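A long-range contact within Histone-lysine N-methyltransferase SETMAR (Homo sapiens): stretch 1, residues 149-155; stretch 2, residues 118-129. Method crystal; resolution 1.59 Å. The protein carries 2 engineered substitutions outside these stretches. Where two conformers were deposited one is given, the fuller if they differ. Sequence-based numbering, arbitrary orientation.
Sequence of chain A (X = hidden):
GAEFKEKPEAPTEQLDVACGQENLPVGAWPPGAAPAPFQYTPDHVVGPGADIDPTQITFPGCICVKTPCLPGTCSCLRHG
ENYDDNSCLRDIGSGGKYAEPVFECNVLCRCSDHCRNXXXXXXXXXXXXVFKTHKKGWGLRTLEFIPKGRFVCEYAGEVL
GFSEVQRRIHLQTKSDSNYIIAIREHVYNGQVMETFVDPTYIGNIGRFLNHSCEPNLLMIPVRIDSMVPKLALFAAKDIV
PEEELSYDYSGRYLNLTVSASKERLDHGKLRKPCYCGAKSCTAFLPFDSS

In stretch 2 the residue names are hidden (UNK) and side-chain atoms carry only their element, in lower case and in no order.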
# COMPACT_ATOMS: atom_id res chain seq x y z
N GLY A 149 -13.28 -5.25 1.97
CA GLY A 149 -13.12 -4.89 0.59
C GLY A 149 -12.82 -3.44 0.34
O GLY A 149 -12.38 -3.10 -0.75
N ARG A 150 -13.03 -2.59 1.32
CA ARG A 150 -12.84 -1.16 1.14
C ARG A 150 -11.35 -0.79 1.06
O ARG A 150 -10.48 -1.43 1.70
CB ARG A 150 -13.49 -0.38 2.27
CG ARG A 150 -15.03 -0.33 2.06
CD ARG A 150 -15.50 0.54 0.85
NE ARG A 150 -15.14 1.93 1.04
CZ ARG A 150 -15.69 2.79 1.89
NH1 ARG A 150 -16.79 2.42 2.54
NH2 ARG A 150 -15.19 4.02 2.06
N PHE A 151 -11.03 0.20 0.21
CA PHE A 151 -9.65 0.67 0.11
C PHE A 151 -9.29 1.34 1.39
O PHE A 151 -10.01 2.21 1.90
CB PHE A 151 -9.56 1.71 -1.05
CG PHE A 151 -8.24 2.42 -1.11
CD1 PHE A 151 -7.08 1.66 -1.43
CD2 PHE A 151 -8.15 3.78 -0.84
CE1 PHE A 151 -5.76 2.33 -1.47
CE2 PHE A 151 -6.88 4.42 -0.85
CZ PHE A 151 -5.70 3.70 -1.20
N VAL A 152 -8.11 1.01 1.87
CA VAL A 152 -7.64 1.53 3.13
C VAL A 152 -6.55 2.60 2.92
O VAL A 152 -6.73 3.77 3.22
CB VAL A 152 -7.15 0.40 4.03
CG1 VAL A 152 -6.50 0.92 5.30
CG2 VAL A 152 -8.43 -0.40 4.46
N CYS A 153 -5.43 2.18 2.33
CA CYS A 153 -4.40 3.17 2.02
C CYS A 153 -3.40 2.56 1.05
O CYS A 153 -3.36 1.36 0.87
CB CYS A 153 -3.68 3.69 3.28
SG CYS A 153 -2.73 2.41 4.12
N GLU A 154 -2.62 3.44 0.40
CA GLU A 154 -1.43 2.93 -0.34
C GLU A 154 -0.26 2.72 0.57
O GLU A 154 -0.19 3.19 1.68
CB GLU A 154 -0.95 3.96 -1.40
CG GLU A 154 -1.89 4.12 -2.50
CD GLU A 154 -1.37 5.14 -3.52
OE1 GLU A 154 -2.20 5.92 -4.00
OE2 GLU A 154 -0.12 5.17 -3.83
N TYR A 155 0.70 1.95 0.02
CA TYR A 155 2.06 1.97 0.56
C TYR A 155 2.85 2.73 -0.50
O TYR A 155 3.17 2.22 -1.57
CB TYR A 155 2.51 0.51 0.67
CG TYR A 155 3.74 0.32 1.56
CD1 TYR A 155 3.65 0.29 2.97
CD2 TYR A 155 5.01 0.20 0.96
CE1 TYR A 155 4.74 0.15 3.79
CE2 TYR A 155 6.16 0.05 1.79
CZ TYR A 155 6.03 0.02 3.17
OH TYR A 155 7.10 -0.12 3.99
N UNK A 118 -12.83 4.13 -10.38
CA UNK A 118 -11.89 5.11 -9.74
C UNK A 118 -12.10 4.93 -8.26
O UNK A 118 -13.17 5.28 -7.73
c UNK A 118 -12.68 8.12 -11.96
c UNK A 118 -12.23 6.55 -10.15
c UNK A 118 -12.19 6.76 -11.66
n UNK A 118 -10.41 8.95 -13.48
n UNK A 118 -11.76 9.32 -15.34
n UNK A 118 -12.65 8.49 -13.39
c UNK A 118 -11.60 8.93 -14.05
N UNK A 119 -11.11 4.33 -7.60
CA UNK A 119 -11.22 4.00 -6.15
C UNK A 119 -9.91 4.36 -5.49
O UNK A 119 -9.90 5.32 -4.71
c UNK A 119 -13.06 2.37 -6.30
c UNK A 119 -11.43 2.17 -4.42
c UNK A 119 -11.63 2.56 -5.87
N UNK A 120 -8.80 3.68 -5.78
CA UNK A 120 -7.53 4.04 -5.08
C UNK A 120 -7.21 5.51 -5.26
O UNK A 120 -6.76 6.25 -4.36
c UNK A 120 -6.76 1.69 -5.29
c UNK A 120 -5.04 3.57 -5.11
c UNK A 120 -6.44 3.17 -5.63
N UNK A 121 -7.49 5.98 -6.48
CA UNK A 121 -7.21 7.38 -6.79
C UNK A 121 -7.90 8.42 -5.93
O UNK A 121 -7.40 9.57 -5.87
c UNK A 121 -7.51 7.64 -8.28
c UNK A 121 -8.94 7.64 -8.65
o UNK A 121 -9.42 8.52 -10.80
n UNK A 121 -8.81 6.34 -10.69
c UNK A 121 -9.06 7.53 -10.14
N UNK A 122 -9.06 8.06 -5.35
CA UNK A 122 -9.85 8.94 -4.51
C UNK A 122 -9.21 9.21 -3.15
O UNK A 122 -9.64 10.10 -2.45
c UNK A 122 -11.25 8.33 -4.29
c UNK A 122 -13.15 9.73 -7.30
c UNK A 122 -12.12 8.30 -5.55
n UNK A 122 -12.83 10.49 -8.56
c UNK A 122 -11.98 9.60 -6.34
N UNK A 123 -8.24 8.39 -2.76
CA UNK A 123 -7.52 8.63 -1.49
C UNK A 123 -8.19 8.07 -0.26
O UNK A 123 -9.09 7.18 -0.37
N UNK A 124 -7.74 8.56 0.88
CA UNK A 124 -8.18 7.97 2.18
C UNK A 124 -9.62 8.28 2.41
O UNK A 124 -10.07 9.41 2.14
c UNK A 124 -5.89 8.35 3.27
c UNK A 124 -5.32 8.62 4.64
c UNK A 124 -5.48 6.93 2.81
c UNK A 124 -7.39 8.55 3.38
N UNK A 125 -10.33 7.31 2.97
CA UNK A 125 -11.79 7.49 3.24
C UNK A 125 -12.14 7.23 4.68
O UNK A 125 -13.35 7.29 5.05
c UNK A 125 -12.73 8.20 0.40
o UNK A 125 -13.77 8.67 0.86
c UNK A 125 -12.29 6.84 0.85
n UNK A 125 -12.08 8.76 -0.61
c UNK A 125 -12.60 6.59 2.35
N UNK A 126 -11.13 6.90 5.48
CA UNK A 126 -11.33 6.63 6.93
C UNK A 126 -10.33 7.41 7.74
O UNK A 126 -9.29 7.80 7.23
c UNK A 126 -12.11 4.28 6.40
c UNK A 126 -11.69 3.64 5.23
c UNK A 126 -12.51 2.87 4.48
c UNK A 126 -13.89 2.75 4.86
c UNK A 126 -11.17 5.14 7.21
c UNK A 126 -13.46 4.17 6.82
c UNK A 126 -14.37 3.40 6.05
N UNK A 127 -10.66 7.59 9.03
CA UNK A 127 -9.76 8.25 9.95
C UNK A 127 -8.88 7.19 10.61
O UNK A 127 -9.40 6.33 11.34
c UNK A 127 -12.97 11.21 9.41
c UNK A 127 -10.61 8.97 11.00
c UNK A 127 -11.04 11.46 10.43
n UNK A 127 -12.55 10.01 9.80
c UNK A 127 -11.35 10.14 10.44
n UNK A 127 -12.07 12.10 9.76
N UNK A 128 -7.59 7.34 10.36
CA UNK A 128 -6.61 6.46 10.96
C UNK A 128 -5.86 7.14 12.03
O UNK A 128 -5.99 8.35 12.19
c UNK A 128 -6.12 5.93 7.42
c UNK A 128 -5.62 6.04 9.88
c UNK A 128 -7.05 4.26 8.83
c UNK A 128 -7.59 4.20 6.49
c UNK A 128 -6.79 5.33 6.32
c UNK A 128 -7.72 3.66 7.75
c UNK A 128 -6.30 5.40 8.70
N UNK A 129 -5.06 6.38 12.78
CA UNK A 129 -4.27 6.94 13.88
C UNK A 129 -2.98 6.15 13.96
O UNK A 129 -3.04 4.89 13.93
n UNK A 129 -6.02 7.95 18.15
o UNK A 129 -5.01 5.96 18.11
c UNK A 129 -5.17 7.06 17.63
c UNK A 129 -5.08 6.83 15.17
c UNK A 129 -4.47 7.47 16.35
O HOH W 1 -4.50 6.45 -2.68
O HOH W 2 -9.25 4.70 3.08
O HOH W 3 -15.77 5.96 4.15

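Position 118 carries three carbons, a nitrogen, then a carbon bearing two further nitrogens, a guanidinium that stays clear of stretch 1. It is Arg-118. Position 119 has one carbon bearing two more, the beta-branched pattern of valine, and one of the outer carbons packs against CB of Phe-151. It is Val-119, and the apolar contact runs from its CG1 to Phe-151 CB at 3.9 Å.

Position 120 repeats that three-carbon fork. Its CA sits 4.1 Å from the centroid of the Phe-151 ring and only 2° off the ring normal, so the CH-pi contact falls almost exactly over the face, and its outer carbons reach Phe-151 and Glu-154. This is Val-120. Its CG2 adds an apolar contact, 3.9 Å from Phe-151 CD1, and its CG1 lies 3.8 Å from Glu-154 OE1.

At 121 there are three carbons, the third carrying one oxygen and one nitrogen, and CA-to-CB points away from stretch 1: Gln-121. The amide oxygen accepts from Arg-118 NH1 (NH1 to Gln-121 OE1 2.9 Å), while NE2 is satisfied elsewhere in the structure. Position 122, four carbons in a row ending in nitrogen, has an end that leads away from the contact; it is Lys-122. Its backbone N donates to Val-119 O at 2.9 Å, the first of two 3-10 bonds.

Position 123 has no side-chain atoms, and its carbonyl O meets the edge of the Phe-151 ring, 3.6 Å from CD2. Phi/psi of 85/-164 would jam a CB against the carbonyl oxygen of the preceding residue, which by itself calls for glycine: Gly-123. Gly-123 N follows, donating to Val-120 O at 3.1 Å.

Position 124 has four carbons forked at the second. CA-to-CB points sideways, but the end comes nearer and touches Val-152 and Cys-153. This is Leu-124: CD2 is 3.4 Å from Val-152 O and 3.7 Å from Cys-153 CB.

Position 125 again shows three carbons ending in one oxygen and one nitrogen. Its CB lies 3.7 Å from Arg-150 NH2, at the edge of the guanidinium, while the amide end leads away. This is Gln-125; its NE2 makes a weak hydrogen bond to Gly-123 O at 3.4 Å.

Position 126 has one carbon followed by a six-carbon ring; one ring carbon lies over a face of the Arg-150 guanidinium, and Phe-151 O sits at the ring edge. It is Phe-126, with CZ 3.3 Å from Arg-150 NH2 and CE2 3.7 Å from Phe-151 O.

The five-membered ring at 127, three carbons and two nitrogens, is out of reach of stretch 1: His-127. Position 128 has a six-carbon ring on one carbon, packed against Val-152. It is Phe-128, with CZ 3.7 Å from Val-152 CG1. Position 129, three carbons with a terminal oxygen and nitrogen, also out of reach, is Gln-129.

No direct hydrogen bond crosses the contact, which buries 537 Å² over both sides. Packing centres on Phe-151, which alone has 118 Å² covered, and water supplies the polar links. One water accepts from Gln-125 N at 2.8 Å and donates to Phe-151 O at 2.9 Å and Val-152 O at 2.7 Å; another accepts from Arg-150 NH2 and donates to Gln-125 O, both at 2.9 Å.

Stretch 2 (118-129) RVVQKGLQFHFQ
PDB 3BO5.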